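Local coordinates for SusD superfamily protein (Bacteroides vulgatus ATCC 8482, PDB 3JQ0), which is a putative outer-membrane protein of the SusD family, probably involved in binding nutrients, perhaps sugars, at residues G308-L320 and L435-K447. Residues are numbered along the deposited sequence; the frame is centred on the assembly and turned at random.
With SO4 (sulfate ion), chain I.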
loop_
_atom_site.group_PDB
_atom_site.type_symbol
_atom_site.label_atom_id
_atom_site.label_comp_id
_atom_site.label_asym_id
_atom_site.label_seq_id
_atom_site.Cartn_x
_atom_site.Cartn_y
_atom_site.Cartn_z
ATOM N N GLY A 308 7.906 -16.862 4.967
ATOM C CA GLY A 308 7.946 -15.444 4.650
ATOM C C GLY A 308 9.246 -14.756 5.025
ATOM O O GLY A 308 9.693 -13.838 4.337
ATOM N N PHE A 309 9.813 -15.162 6.183
ATOM C CA PHE A 309 10.860 -14.380 6.880
ATOM C C PHE A 309 11.908 -15.303 7.435
ATOM O O PHE A 309 11.600 -16.373 7.983
ATOM C CB PHE A 309 10.219 -13.608 8.054
ATOM C CG PHE A 309 9.139 -12.658 7.636
ATOM C CD1 PHE A 309 7.841 -13.119 7.561
ATOM C CD2 PHE A 309 9.402 -11.328 7.372
ATOM C CE1 PHE A 309 6.788 -12.257 7.193
ATOM C CE2 PHE A 309 8.361 -10.468 7.003
ATOM C CZ PHE A 309 7.087 -10.938 6.913
ATOM N N ARG A 310 13.142 -14.866 7.354
ATOM C CA ARG A 310 14.230 -15.547 8.026
ATOM C C ARG A 310 14.157 -15.317 9.524
ATOM O O ARG A 310 13.630 -14.311 10.014
ATOM C CB ARG A 310 15.593 -15.045 7.515
ATOM C CG ARG A 310 15.800 -15.128 6.003
ATOM C CD ARG A 310 15.658 -16.557 5.443
ATOM N NE ARG A 310 16.494 -17.543 6.135
ATOM C CZ ARG A 310 17.813 -17.673 5.967
ATOM N NH1 ARG A 310 18.441 -17.005 5.031
ATOM N NH2 ARG A 310 18.483 -18.539 6.703
ATOM N N ASN A 311 14.760 -16.245 10.275
ATOM C CA ASN A 311 14.781 -16.084 11.709
ATOM C C ASN A 311 15.448 -14.752 12.081
ATOM O O ASN A 311 16.438 -14.332 11.466
ATOM C CB ASN A 311 15.524 -17.240 12.360
ATOM C CG ASN A 311 14.774 -18.573 12.282
ATOM O OD1 ASN A 311 13.617 -18.717 11.874
ATOM N ND2 ASN A 311 15.492 -19.602 12.688
ATOM N N ASN A 312 14.899 -14.121 13.097
ATOM C CA ASN A 312 15.388 -12.887 13.654
ATOM C C ASN A 312 15.098 -11.643 12.809
ATOM O O ASN A 312 15.488 -10.528 13.204
ATOM C CB ASN A 312 16.880 -13.012 14.044
ATOM C CG ASN A 312 17.110 -14.191 14.964
ATOM O OD1 ASN A 312 17.771 -15.198 14.602
ATOM N ND2 ASN A 312 16.439 -14.122 16.076
ATOM N N ASP A 313 14.342 -11.781 11.726
ATOM C CA ASP A 313 13.786 -10.635 11.023
ATOM C C ASP A 313 12.580 -10.180 11.860
ATOM O O ASP A 313 11.581 -10.880 11.947
ATOM C CB ASP A 313 13.398 -11.030 9.606
ATOM C CG ASP A 313 12.787 -9.903 8.828
ATOM O OD1 ASP A 313 12.379 -8.858 9.388
ATOM O OD2 ASP A 313 12.714 -10.075 7.565
ATOM N N THR A 314 12.680 -9.035 12.507
ATOM C CA THR A 314 11.626 -8.589 13.399
ATOM C C THR A 314 10.321 -8.264 12.669
ATOM O O THR A 314 9.250 -8.204 13.291
ATOM C CB THR A 314 12.018 -7.360 14.278
ATOM O OG1 THR A 314 11.966 -6.191 13.458
ATOM C CG2 THR A 314 13.369 -7.499 14.944
ATOM N N ARG A 315 10.381 -8.125 11.348
ATOM C CA ARG A 315 9.148 -7.892 10.604
ATOM C C ARG A 315 8.192 -9.084 10.693
ATOM O O ARG A 315 6.992 -8.932 10.505
ATOM C CB ARG A 315 9.418 -7.591 9.149
ATOM C CG ARG A 315 10.282 -6.354 8.976
ATOM C CD ARG A 315 10.622 -6.081 7.520
ATOM N NE ARG A 315 11.563 -7.115 7.035
ATOM C CZ ARG A 315 12.338 -6.974 5.975
ATOM N NH1 ARG A 315 12.230 -5.927 5.178
ATOM N NH2 ARG A 315 13.216 -7.925 5.700
ATOM N N TRP A 316 8.742 -10.275 10.888
ATOM C CA TRP A 316 7.970 -11.508 10.921
ATOM C C TRP A 316 6.875 -11.476 11.982
ATOM O O TRP A 316 5.681 -11.533 11.665
ATOM C CB TRP A 316 8.916 -12.680 11.139
ATOM C CG TRP A 316 8.349 -14.047 11.104
ATOM C CD1 TRP A 316 7.062 -14.398 10.860
ATOM C CD2 TRP A 316 9.088 -15.252 11.324
ATOM N NE1 TRP A 316 6.964 -15.776 10.907
ATOM C CE2 TRP A 316 8.186 -16.319 11.175
ATOM C CE3 TRP A 316 10.415 -15.530 11.564
ATOM C CZ2 TRP A 316 8.580 -17.644 11.281
ATOM C CZ3 TRP A 316 10.798 -16.839 11.664
ATOM C CH2 TRP A 316 9.900 -17.891 11.542
ATOM N N THR A 317 7.280 -11.362 13.249
ATOM C CA THR A 317 6.318 -11.442 14.349
ATOM C C THR A 317 5.680 -10.099 14.659
ATOM O O THR A 317 4.737 -10.041 15.445
ATOM C CB THR A 317 6.979 -12.032 15.563
ATOM O OG1 THR A 317 8.117 -11.261 15.894
ATOM C CG2 THR A 317 7.383 -13.483 15.318
ATOM N N THR A 318 6.144 -9.028 14.020
ATOM C CA THR A 318 5.421 -7.751 14.067
ATOM C C THR A 318 4.266 -7.789 13.046
ATOM O O THR A 318 3.160 -7.301 13.327
ATOM C CB THR A 318 6.377 -6.571 13.840
ATOM O OG1 THR A 318 7.259 -6.476 14.950
ATOM C CG2 THR A 318 5.631 -5.270 13.655
ATOM N N SER A 319 4.498 -8.359 11.868
ATOM C CA SER A 319 3.479 -8.404 10.823
ATOM C C SER A 319 2.413 -9.444 11.034
ATOM O O SER A 319 1.249 -9.231 10.675
ATOM C CB SER A 319 4.141 -8.673 9.462
ATOM O OG SER A 319 5.043 -7.621 9.094
ATOM N N LEU A 320 2.813 -10.596 11.610
ATOM C CA LEU A 320 1.943 -11.762 11.782
ATOM C C LEU A 320 2.104 -12.313 13.159
ATOM O O LEU A 320 3.213 -12.316 13.704
ATOM C CB LEU A 320 2.321 -12.857 10.786
ATOM C CG LEU A 320 2.210 -12.529 9.321
ATOM C CD1 LEU A 320 2.815 -13.632 8.435
ATOM C CD2 LEU A 320 0.786 -12.207 8.919
ATOM N N LEU A 435 11.733 -7.693 -4.998
ATOM C CA LEU A 435 10.357 -8.170 -4.782
ATOM C C LEU A 435 10.237 -8.817 -3.405
ATOM O O LEU A 435 9.268 -8.568 -2.693
ATOM C CB LEU A 435 9.924 -9.161 -5.852
ATOM C CG LEU A 435 9.626 -8.588 -7.224
ATOM C CD1 LEU A 435 9.285 -9.755 -8.154
ATOM C CD2 LEU A 435 8.495 -7.569 -7.212
ATOM N N LYS A 436 11.203 -9.646 -3.036
ATOM C CA LYS A 436 11.176 -10.332 -1.741
ATOM C C LYS A 436 11.222 -9.321 -0.628
ATOM O O LYS A 436 10.510 -9.427 0.370
ATOM C CB LYS A 436 12.349 -11.306 -1.697
ATOM C CG LYS A 436 12.594 -11.949 -0.315
ATOM C CD LYS A 436 13.643 -13.056 -0.347
ATOM C CE LYS A 436 15.051 -12.560 -0.601
ATOM N NZ LYS A 436 16.017 -13.702 -0.740
ATOM N N GLU A 437 12.092 -8.321 -0.772
ATOM C CA GLU A 437 12.257 -7.313 0.274
ATOM C C GLU A 437 10.952 -6.538 0.455
ATOM O O GLU A 437 10.536 -6.277 1.598
ATOM C CB GLU A 437 13.425 -6.395 -0.004
ATOM C CG GLU A 437 13.915 -5.687 1.248
ATOM C CD GLU A 437 14.507 -6.639 2.266
ATOM O OE1 GLU A 437 15.099 -7.677 1.847
ATOM O OE2 GLU A 437 14.361 -6.383 3.478
ATOM N N ARG A 438 10.318 -6.144 -0.635
ATOM C CA ARG A 438 9.076 -5.422 -0.565
ATOM C C ARG A 438 7.957 -6.259 0.021
ATOM O O ARG A 438 7.096 -5.751 0.754
ATOM C CB ARG A 438 8.659 -4.851 -1.937
ATOM C CG ARG A 438 9.561 -3.743 -2.416
ATOM C CD ARG A 438 9.075 -3.131 -3.721
ATOM N NE ARG A 438 7.848 -2.412 -3.612
ATOM C CZ ARG A 438 7.711 -1.199 -3.135
ATOM N NH1 ARG A 438 8.739 -0.527 -2.665
ATOM N NH2 ARG A 438 6.502 -0.627 -3.144
ATOM N N LEU A 439 7.952 -7.559 -0.274
ATOM C CA LEU A 439 6.957 -8.460 0.291
ATOM C C LEU A 439 7.072 -8.458 1.830
ATOM O O LEU A 439 6.093 -8.313 2.551
ATOM C CB LEU A 439 7.093 -9.870 -0.299
ATOM C CG LEU A 439 6.188 -10.946 0.284
ATOM C CD1 LEU A 439 4.724 -10.601 0.288
ATOM C CD2 LEU A 439 6.472 -12.254 -0.394
ATOM N N ARG A 440 8.300 -8.646 2.301
ATOM C CA ARG A 440 8.568 -8.660 3.728
ATOM C C ARG A 440 8.250 -7.329 4.384
ATOM O O ARG A 440 7.823 -7.299 5.563
ATOM C CB ARG A 440 10.043 -9.054 3.962
ATOM C CG ARG A 440 10.315 -10.512 3.650
ATOM C CD ARG A 440 11.782 -10.867 3.787
ATOM N NE ARG A 440 11.971 -12.308 3.642
ATOM C CZ ARG A 440 13.130 -12.914 3.416
ATOM N NH1 ARG A 440 14.222 -12.221 3.162
ATOM N NH2 ARG A 440 13.150 -14.237 3.401
ATOM N N GLU A 441 8.480 -6.208 3.705
ATOM C CA GLU A 441 8.416 -4.887 4.281
ATOM C C GLU A 441 6.955 -4.371 4.328
ATOM O O GLU A 441 6.642 -3.581 5.229
ATOM C CB GLU A 441 9.294 -3.950 3.431
ATOM C CG GLU A 441 9.458 -2.556 3.978
ATOM C CD GLU A 441 10.190 -2.431 5.324
ATOM O OE1 GLU A 441 10.991 -3.341 5.631
ATOM O OE2 GLU A 441 9.989 -1.368 6.000
ATOM N N PHE A 442 6.100 -4.743 3.371
ATOM C CA PHE A 442 4.870 -4.023 3.094
ATOM C C PHE A 442 3.593 -4.833 3.227
ATOM O O PHE A 442 2.559 -4.442 2.691
ATOM C CB PHE A 442 4.915 -3.344 1.703
ATOM C CG PHE A 442 5.962 -2.249 1.626
ATOM C CD1 PHE A 442 5.803 -1.080 2.366
ATOM C CD2 PHE A 442 7.093 -2.391 0.842
ATOM C CE1 PHE A 442 6.767 -0.061 2.313
ATOM C CE2 PHE A 442 8.029 -1.393 0.797
ATOM C CZ PHE A 442 7.910 -0.272 1.574
HETATM N N MSE A 443 3.589 -5.923 4.009
HETATM C CA MSE A 443 2.329 -6.622 4.209
HETATM C C MSE A 443 1.268 -5.698 4.723
HETATM O O MSE A 443 1.525 -4.881 5.638
HETATM C CB MSE A 443 2.492 -7.805 5.196
HETATM C CG MSE A 443 3.461 -8.857 4.786
HETATM SE SE MSE A 443 3.365 -10.428 5.897
HETATM C CE MSE A 443 1.745 -11.157 5.084
ATOM N N PHE A 444 0.039 -5.815 4.187
ATOM C CA PHE A 444 -1.109 -5.004 4.614
ATOM C C PHE A 444 -1.004 -3.517 4.234
ATOM O O PHE A 444 -1.823 -2.735 4.648
ATOM C CB PHE A 444 -1.441 -5.170 6.125
ATOM C CG PHE A 444 -1.312 -6.584 6.587
ATOM C CD1 PHE A 444 -2.122 -7.589 6.069
ATOM C CD2 PHE A 444 -0.327 -6.971 7.480
ATOM C CE1 PHE A 444 -1.980 -8.892 6.392
ATOM C CE2 PHE A 444 -0.172 -8.308 7.837
ATOM C CZ PHE A 444 -1.008 -9.269 7.279
ATOM N N GLU A 445 -0.038 -3.158 3.386
ATOM C CA GLU A 445 0.160 -1.798 2.947
ATOM C C GLU A 445 -0.156 -1.580 1.478
ATOM O O GLU A 445 0.019 -0.482 0.974
ATOM C CB GLU A 445 1.546 -1.270 3.315
ATOM C CG GLU A 445 1.751 -1.101 4.823
ATOM C CD GLU A 445 3.164 -0.675 5.139
ATOM O OE1 GLU A 445 3.418 0.549 4.964
ATOM O OE2 GLU A 445 3.969 -1.509 5.615
ATOM N N GLY A 446 -0.651 -2.593 0.790
ATOM C CA GLY A 446 -1.184 -2.326 -0.553
ATOM C C GLY A 446 -0.167 -2.277 -1.697
ATOM O O GLY A 446 -0.368 -1.547 -2.657
ATOM N N LYS A 447 0.899 -3.069 -1.603
ATOM C CA LYS A 447 2.002 -2.997 -2.564
ATOM C C LYS A 447 2.203 -4.219 -3.465
ATOM O O LYS A 447 2.599 -4.040 -4.612
ATOM C CB LYS A 447 3.329 -2.726 -1.869
ATOM C CG LYS A 447 3.290 -1.539 -0.897
ATOM C CD LYS A 447 2.820 -0.225 -1.515
ATOM C CE LYS A 447 2.879 0.915 -0.526
ATOM N NZ LYS A 447 2.339 2.214 -1.059
HETATM S S SO4 I . 15.943 -19.849 9.074
HETATM O O1 SO4 I . 14.698 -20.644 8.910
HETATM O O2 SO4 I . 17.104 -20.434 8.410
HETATM O O3 SO4 I . 15.518 -18.577 8.611
HETATM O O4 SO4 I . 16.208 -20.011 10.484
HETATM O O HOH W 1 15.122 -9.576 3.857
HETATM O O HOH W 2 5.426 -6.411 6.555
#
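Arg315 of helix 315-319 reaches across to Glu437 and Glu441, one turn apart on helix 430-441, at the centre of a buried salt-bridge network in this SusD-family fold. Its guanidinium grips Glu437 end-on: NH1 (2.8 Å) and NH2 (2.9 Å) meet the single oxygen OE2 from the same face of the carboxylate. NH1 also bonds Glu441 OE1 at 2.9 Å, nearly along the C-O axis; the other oxygen of Glu441 pairs with Arg363 and Arg392. On its own segment Asp313 clasps Arg315 side-on through NE and NH2, and its OD1 also caps Arg315 N. Edge bonds to three carboxylates thus fix the guanidinium's rotation, while Arg440 CB packs over one face, 3.7 Å from Arg315 CZ. Beside this polar core, Phe309 lies with its CE2 edge against Arg440 O, and selenium of selenomethionine Met443 meets the same ring edge-on, a Met-aromatic contact (CZ to SE 3.9 Å). Leu320 CD2 reaches the Phe444 ring edge. The contact thins toward exposed Asn311 and Asn312; here Arg310 touches Arg440 NH2 with its CG and directs NE and NH2 to a sulfate, probably from the crystallisation liquor, while its NH1 and Arg440 NH1 share Asp411. Arg440, extended from CG to NE, sends NE to Gly308 O, a 2.8 Å bond in the carbonyl plane with an N-H...O angle of 165°.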